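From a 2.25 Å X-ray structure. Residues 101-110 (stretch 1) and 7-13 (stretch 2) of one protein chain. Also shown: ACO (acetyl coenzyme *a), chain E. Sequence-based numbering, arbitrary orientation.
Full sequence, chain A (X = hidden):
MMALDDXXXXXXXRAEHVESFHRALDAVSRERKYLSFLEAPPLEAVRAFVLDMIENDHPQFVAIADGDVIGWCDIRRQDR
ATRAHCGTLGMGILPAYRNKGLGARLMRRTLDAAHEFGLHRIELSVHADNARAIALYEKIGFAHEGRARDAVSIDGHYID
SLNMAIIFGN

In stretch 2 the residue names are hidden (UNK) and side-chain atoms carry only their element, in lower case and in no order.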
ATOM      1  N   GLY A 101      19.479   3.849 -20.832  1.00 28.33           N
ATOM      2  CA  GLY A 101      18.679   5.048 -20.927  1.00 28.49           C
ATOM      3  C   GLY A 101      17.214   4.770 -21.228  1.00 28.90           C
ATOM      4  O   GLY A 101      16.379   5.709 -21.298  1.00 29.12           O
ATOM      5  N   LEU A 102      16.897   3.499 -21.408  1.00 27.12           N
ATOM      6  CA  LEU A 102      15.535   3.090 -21.726  1.00 28.12           C
ATOM      7  C   LEU A 102      14.493   3.240 -20.548  1.00 27.32           C
ATOM      8  O   LEU A 102      13.319   3.662 -20.749  1.00 27.35           O
ATOM      9  CB  LEU A 102      15.547   1.650 -22.247  1.00 27.21           C
ATOM     10  CG  LEU A 102      14.175   1.078 -22.597  1.00 34.05           C
ATOM     11  CD1 LEU A 102      13.571   1.908 -23.864  1.00 33.25           C
ATOM     12  CD2 LEU A 102      14.362  -0.393 -22.923  1.00 34.25           C
ATOM     13  N   GLY A 103      14.928   2.962 -19.334  1.00 26.26           N
ATOM     14  CA  GLY A 103      14.072   3.191 -18.181  1.00 24.14           C
ATOM     15  C   GLY A 103      13.742   4.651 -18.031  1.00 25.45           C
ATOM     16  O   GLY A 103      12.626   5.001 -17.698  1.00 24.38           O
ATOM     17  N   ALA A 104      14.740   5.507 -18.244  1.00 24.84           N
ATOM     18  CA  ALA A 104      14.536   6.961 -18.183  1.00 26.58           C
ATOM     19  C   ALA A 104      13.516   7.394 -19.178  1.00 27.79           C
ATOM     20  O   ALA A 104      12.613   8.126 -18.817  1.00 29.82           O
ATOM     21  CB  ALA A 104      15.852   7.685 -18.344  1.00 24.40           C
ATOM     22  N   ARG A 105      13.559   6.829 -20.404  1.00 27.35           N
ATOM     23  CA  ARG A 105      12.578   7.183 -21.429  1.00 26.43           C
ATOM     24  C   ARG A 105      11.193   6.686 -21.133  1.00 26.62           C
ATOM     25  O   ARG A 105      10.228   7.387 -21.314  1.00 25.28           O
ATOM     26  CB  ARG A 105      12.975   6.625 -22.839  1.00 22.71           C
ATOM     27  CG  ARG A 105      14.285   7.120 -23.481  1.00 24.37           C
ATOM     28  CD  ARG A 105      14.114   6.835 -24.953  1.00 35.28           C
ATOM     29  NE  ARG A 105      14.802   5.719 -25.410  1.00 43.20           N
ATOM     30  CZ  ARG A 105      14.425   4.933 -26.418  1.00 45.26           C
ATOM     31  NH1 ARG A 105      13.263   5.056 -27.054  1.00 42.77           N
ATOM     32  NH2 ARG A 105      15.252   3.960 -26.743  1.00 42.86           N
ATOM     33  N   LEU A 106      11.081   5.431 -20.749  1.00 28.52           N
ATOM     34  CA  LEU A 106       9.775   4.875 -20.323  1.00 29.91           C
ATOM     35  C   LEU A 106       9.160   5.651 -19.150  1.00 31.16           C
ATOM     36  O   LEU A 106       7.949   5.933 -19.174  1.00 31.11           O
ATOM     37  CB  LEU A 106       9.991   3.439 -19.879  1.00 29.27           C
ATOM     38  CG  LEU A 106       9.300   2.132 -20.286  1.00 31.70           C
ATOM     39  CD1 LEU A 106       8.598   2.058 -21.623  1.00 29.63           C
ATOM     40  CD2 LEU A 106      10.406   0.978 -20.102  1.00 30.46           C
HETATM   41  N   MSE A 107       9.964   5.986 -18.128  1.00 30.25           N
HETATM   42  CA  MSE A 107       9.490   6.800 -17.017  1.00 35.40           C
HETATM   43  C   MSE A 107       8.986   8.170 -17.427  1.00 31.74           C
HETATM   44  O   MSE A 107       7.929   8.540 -17.025  1.00 29.34           O
HETATM   45  CB  MSE A 107      10.579   7.027 -15.981  1.00 33.23           C
HETATM   46  CG  MSE A 107      10.049   7.044 -14.513  1.00 44.56           C
HETATM   47 SE   MSE A 107      11.593   6.336 -13.368  1.00 54.95          SE
HETATM   48  CE  MSE A 107      12.083   5.237 -14.800  1.00 57.69           C
ATOM     49  N   ARG A 108       9.766   8.927 -18.227  1.00 31.27           N
ATOM     50  CA  ARG A 108       9.313  10.212 -18.746  1.00 30.51           C
ATOM     51  C   ARG A 108       7.982  10.221 -19.446  1.00 30.85           C
ATOM     52  O   ARG A 108       7.183  11.168 -19.278  1.00 29.70           O
ATOM     53  CB  ARG A 108      10.400  10.837 -19.653  1.00 31.71           C
ATOM     54  CG  ARG A 108      11.646  11.024 -18.872  1.00 30.31           C
ATOM     55  CD  ARG A 108      12.513  12.154 -19.207  1.00 32.21           C
ATOM     56  NE  ARG A 108      13.869  11.678 -19.306  1.00 32.71           N
ATOM     57  CZ  ARG A 108      14.878  11.896 -18.478  1.00 39.79           C
ATOM     58  NH1 ARG A 108      14.797  12.680 -17.305  1.00 40.57           N
ATOM     59  NH2 ARG A 108      16.026  11.328 -18.884  1.00 31.53           N
ATOM     60  N   ARG A 109       7.782   9.239 -20.324  1.00 30.21           N
ATOM     61  CA  ARG A 109       6.512   9.106 -21.032  1.00 29.60           C
ATOM     62  C   ARG A 109       5.386   8.784 -20.063  1.00 30.39           C
ATOM     63  O   ARG A 109       4.244   9.274 -20.207  1.00 31.00           O
ATOM     64  CB  ARG A 109       6.577   7.995 -22.087  1.00 29.25           C
ATOM     65  CG  ARG A 109       7.434   8.399 -23.369  1.00 29.72           C
ATOM     66  CD  ARG A 109       6.651   9.538 -24.157  1.00 31.39           C
ATOM     67  NE  ARG A 109       5.393   9.023 -24.745  1.00 36.18           N
ATOM     68  CZ  ARG A 109       5.344   8.212 -25.817  1.00 41.68           C
ATOM     69  NH1 ARG A 109       6.477   7.764 -26.394  1.00 41.93           N
ATOM     70  NH2 ARG A 109       4.173   7.805 -26.295  1.00 40.48           N
ATOM     71  N   THR A 110       5.673   7.896 -19.120  1.00 29.53           N
ATOM     72  CA  THR A 110       4.655   7.383 -18.200  1.00 28.69           C
ATOM     73  C   THR A 110       4.250   8.484 -17.202  1.00 28.39           C
ATOM     74  O   THR A 110       3.083   8.631 -16.924  1.00 29.07           O
ATOM     75  CB  THR A 110       5.116   6.073 -17.501  1.00 29.09           C
ATOM     76  OG1 THR A 110       5.462   5.115 -18.514  1.00 29.05           O
ATOM     77  CG2 THR A 110       3.988   5.447 -16.527  1.00 26.79           C
ATOM     78  N   UNK A   7      16.310  -0.461 -32.987  1.00 58.80           N
ATOM     79  CA  UNK A   7      15.346   0.493 -32.388  1.00 56.70           C
ATOM     80  C   UNK A   7      14.358  -0.034 -31.309  1.00 54.70           C
ATOM     81  O   UNK A   7      13.719  -1.081 -31.472  1.00 55.67           O
ATOM     82  o   UNK A   7      14.832   2.731 -33.131  1.00 55.75           O
ATOM     83  c   UNK A   7      13.124   1.003 -33.612  1.00 60.00           C
ATOM     84  c   UNK A   7      14.650   1.341 -33.446  1.00 57.67           C
ATOM     85  N   UNK A   8      14.311   0.665 -30.175  1.00 50.53           N
ATOM     86  CA  UNK A   8      13.230   0.481 -29.209  1.00 45.93           C
ATOM     87  C   UNK A   8      12.209   1.576 -29.388  1.00 43.78           C
ATOM     88  O   UNK A   8      12.565   2.736 -29.534  1.00 42.52           O
ATOM     89  c   UNK A   8      13.715   0.457 -27.764  1.00 45.47           C
ATOM     90  c   UNK A   8      14.546  -0.796 -27.534  1.00 45.50           C
ATOM     91  c   UNK A   8      12.558   0.448 -26.819  1.00 41.76           C
ATOM     92  N   UNK A   9      10.941   1.183 -29.434  1.00 41.36           N
ATOM     93  CA  UNK A   9       9.822   2.135 -29.398  1.00 40.09           C
ATOM     94  C   UNK A   9       8.992   1.962 -28.169  1.00 37.93           C
ATOM     95  O   UNK A   9       8.746   0.826 -27.720  1.00 36.02           O
ATOM     96  o   UNK A   9       9.837   2.079 -31.725  1.00 45.40           O
ATOM     97  c   UNK A   9       7.950   3.114 -30.727  1.00 39.75           C
ATOM     98  c   UNK A   9       8.955   1.969 -30.611  1.00 40.42           C
ATOM     99  N   UNK A  10       8.608   3.110 -27.597  1.00 37.32           N
ATOM    100  CA  UNK A  10       7.766   3.169 -26.391  1.00 35.83           C
ATOM    101  C   UNK A  10       6.362   3.608 -26.815  1.00 35.20           C
ATOM    102  O   UNK A  10       6.207   4.568 -27.498  1.00 33.58           O
ATOM    103  c   UNK A  10       8.388   4.148 -25.383  1.00 36.19           C
ATOM    104  c   UNK A  10       9.692   3.556 -24.838  1.00 38.19           C
ATOM    105  c   UNK A  10      10.586   4.519 -24.299  1.00 38.97           C
ATOM    106  c   UNK A  10       7.361   4.525 -24.281  1.00 36.05           C
ATOM    107  N   UNK A  11       5.330   2.900 -26.405  1.00 35.14           N
ATOM    108  CA  UNK A  11       3.976   3.264 -26.797  1.00 35.82           C
ATOM    109  C   UNK A  11       3.037   2.827 -25.677  1.00 35.17           C
ATOM    110  O   UNK A  11       3.422   1.968 -24.869  1.00 33.26           O
ATOM    111  n   UNK A  11       5.459  -0.041 -31.179  1.00 48.99           N
ATOM    112  c   UNK A  11       4.838   1.016 -30.310  1.00 43.49           C
ATOM    113  c   UNK A  11       3.872   0.367 -29.312  1.00 43.84           C
ATOM    114  c   UNK A  11       3.605   2.545 -28.094  1.00 35.10           C
ATOM    115  c   UNK A  11       3.873   1.059 -27.973  1.00 37.64           C
ATOM    116  N   UNK A  12       1.812   3.422 -25.624  1.00 34.65           N
ATOM    117  CA  UNK A  12       0.791   2.932 -24.667  1.00 34.31           C
ATOM    118  C   UNK A  12       0.518   1.473 -24.925  1.00 34.11           C
ATOM    119  O   UNK A  12       0.682   0.991 -26.028  1.00 35.56           O
ATOM    120  c   UNK A  12       0.179   5.113 -25.520  1.00 34.03           C
ATOM    121  c   UNK A  12       1.335   4.568 -26.413  1.00 33.52           C
ATOM    122  c   UNK A  12      -0.444   3.864 -24.896  1.00 34.73           C
ATOM    123  N   UNK A  13       0.249   0.718 -23.888  1.00 34.38           N
ATOM    124  CA  UNK A  13      -0.008  -0.688 -24.080  1.00 35.14           C
ATOM    125  C   UNK A  13      -1.389  -0.880 -24.791  1.00 36.89           C
ATOM    126  O   UNK A  13      -2.384  -0.125 -24.542  1.00 35.56           O
ATOM    127  c   UNK A  13       0.238  -2.976 -23.014  1.00 34.34           C
ATOM    128  c   UNK A  13       0.736  -3.859 -21.742  1.00 33.33           C
ATOM    129  c   UNK A  13      -1.173  -1.137 -21.888  1.00 29.39           C
ATOM    130  c   UNK A  13       0.068  -1.461 -22.744  1.00 34.85           C
TER
HETATM  131  N1A ACO E1301      24.736   1.748  -9.141  1.00 27.30           N
HETATM  132  C2A ACO E1301      24.536   3.062  -9.237  1.00 26.45           C
HETATM  133  N3A ACO E1301      24.044   3.603 -10.366  1.00 28.57           N
HETATM  134  C4A ACO E1301      23.771   2.830 -11.446  1.00 24.63           C
HETATM  135  C5A ACO E1301      23.944   1.408 -11.402  1.00 27.84           C
HETATM  136  C6A ACO E1301      24.470   0.867 -10.153  1.00 28.23           C
HETATM  137  N6A ACO E1301      24.621  -0.520 -10.099  1.00 27.35           N
HETATM  138  N7A ACO E1301      23.637   0.885 -12.656  1.00 25.35           N
HETATM  139  C8A ACO E1301      23.229   1.884 -13.440  1.00 23.91           C
HETATM  140  N9A ACO E1301      23.347   3.033 -12.723  1.00 27.10           N
HETATM  141  C1B ACO E1301      22.962   4.330 -13.218  1.00 26.83           C
HETATM  142  C2B ACO E1301      23.322   4.635 -14.663  1.00 28.46           C
HETATM  143  O2B ACO E1301      24.609   5.287 -14.611  1.00 29.50           O
HETATM  144  C3B ACO E1301      22.128   5.556 -14.951  1.00 32.14           C
HETATM  145  O3B ACO E1301      22.331   6.796 -14.257  1.00 39.90           O
HETATM  146  P3B ACO E1301      23.105   8.121 -14.840  1.00 43.51           P
HETATM  147  O7A ACO E1301      24.598   7.878 -15.033  1.00 49.48           O
HETATM  148  O8A ACO E1301      22.839   9.006 -13.621  1.00 46.38           O
HETATM  149  O9A ACO E1301      22.529   8.324 -16.203  1.00 45.26           O
HETATM  150  C4B ACO E1301      20.927   4.945 -14.226  1.00 29.90           C
HETATM  151  O4B ACO E1301      21.510   4.285 -13.109  1.00 28.96           O
HETATM  152  C5B ACO E1301      20.209   3.880 -15.101  1.00 29.70           C
HETATM  153  O5B ACO E1301      19.436   4.561 -16.077  1.00 21.21           O
HETATM  154  P1A ACO E1301      18.705   3.883 -17.259  1.00 26.44           P
HETATM  155  O1A ACO E1301      17.698   4.898 -17.647  1.00 29.36           O
HETATM  156  O2A ACO E1301      19.907   3.463 -18.077  1.00 29.82           O
HETATM  157  O3A ACO E1301      18.010   2.633 -16.491  1.00 24.09           O
HETATM  158  P2A ACO E1301      17.452   1.279 -17.041  1.00 25.95           P
HETATM  159  O4A ACO E1301      17.094   1.209 -18.492  1.00 28.81           O
HETATM  160  O5A ACO E1301      18.448   0.267 -16.544  1.00 23.99           O
HETATM  161  O6A ACO E1301      16.047   1.166 -16.191  1.00 24.13           O
HETATM  162  CBP ACO E1301      15.436  -0.156 -14.226  1.00 26.35           C
HETATM  163  CCP ACO E1301      16.125   1.116 -14.751  1.00 20.44           C
HETATM  164  CDP ACO E1301      15.715  -0.222 -12.688  1.00 19.66           C
HETATM  165  CEP ACO E1301      13.936  -0.140 -14.516  1.00 22.53           C
HETATM  166  CAP ACO E1301      15.925  -1.471 -14.959  1.00 25.06           C
HETATM  167  OAP ACO E1301      17.314  -1.527 -14.744  1.00 23.00           O
HETATM  168  C9P ACO E1301      15.372  -2.803 -14.537  1.00 24.39           C
HETATM  169  O9P ACO E1301      14.360  -3.244 -15.081  1.00 26.41           O
HETATM  170  N8P ACO E1301      16.013  -3.506 -13.582  1.00 22.09           N
HETATM  171  C7P ACO E1301      15.396  -4.761 -13.092  1.00 18.57           C
HETATM  172  C6P ACO E1301      14.007  -4.587 -12.514  1.00 19.76           C
HETATM  173  C5P ACO E1301      13.778  -3.456 -11.540  1.00 19.64           C
HETATM  174  O5P ACO E1301      14.615  -3.107 -10.712  1.00 23.36           O
HETATM  175  N4P ACO E1301      12.565  -2.889 -11.586  1.00 24.43           N
HETATM  176  C3P ACO E1301      12.321  -1.607 -10.957  1.00 29.40           C
HETATM  177  C2P ACO E1301      12.396  -1.767  -9.458  1.00 42.06           C
HETATM  178  S1P ACO E1301      11.025  -2.739  -8.883  1.00 51.74           S
HETATM  179  C   ACO E1301      11.225  -1.699  -7.590  1.00 46.42           C
HETATM  180  O   ACO E1301      11.754  -0.642  -7.802  1.00 44.11           O
HETATM  181  CH3 ACO E1301      10.617  -2.156  -6.287  1.00 47.99           C
HETATM  182  O   HOH W   1       3.924   6.686 -28.975  1.00 36.72           O

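Position 7 opens the segment with three side-chain atoms, a first carbon bearing one oxygen and one carbon. Its CA-to-CB bond points sideways, and the side chain stays clear of the helix. Only threonine has this branched hydroxyl pattern, so the residue is Thr7.

Position 8 also has three side-chain atoms, all carbon, the first carrying the other two. Its CA-to-CB bond points toward the helix, and one of the two terminal carbons lies 3.4 Å from CD1 of Leu102. A fork of two methyls without oxygen is valine. In Val8 the methyl in question is CG1. The backbone takes part as well: NH1 of Arg105 reaches O of Val8 at 3.5 Å, a nearly straight but long and therefore weak hydrogen bond, with the oxygen at the guanidinium edge.

At position 9 the carbon-oxygen fork returns, again with three side-chain atoms, but the CA-to-CB bond points away from the helix, and the residue makes no contact with it. This is Thr9.

Position 10 carries four carbons, forked at the first, with one arm two carbons long. The end of that arm lies 3.5 Å from CB of Arg105 and 4.0 Å from CD1 of Leu102. Branching at CB with unequal arms identifies isoleucine, and the atom at the end of the arm is CD1. Ile10 also places CG1 3.7 Å from CD1 of Leu106, while its CG2 lies over one face of the Arg109 guanidinium.

Position 11 has four carbons in a row ending in nitrogen; its CA-to-CB bond points away from the helix, as expected from the alternation of an extended strand. It is Lys11.

Position 12 has three carbons that close a ring onto its own backbone nitrogen; one ring carbon lies 4.3 Å from NH2 of Arg109, a loose contact. The closed ring is proline, and the carbon is CD of Pro12.

Position 13 again shows four carbons forked at the first, one arm being two carbons long; it is Ile13, out of reach of the helix.

The helix and strand run in similar directions, 26° apart, so successive helical turns, at Leu102 and Leu106, meet Val8 and Ile10. Leu102 packs on both, and Leu106 on Ile10, the residue with the largest area covered by the other stretch (133 Å²). Arg105 and Arg109, one helical turn apart, line one side of the leucines; NH1 of Arg109 makes a weak hydrogen bond to O of Ile10 at 3.4 Å. A water accepts from NH2 of Arg109 and donates weakly to the same O.

Stretch 2, residues 7-13: TVTIKPI
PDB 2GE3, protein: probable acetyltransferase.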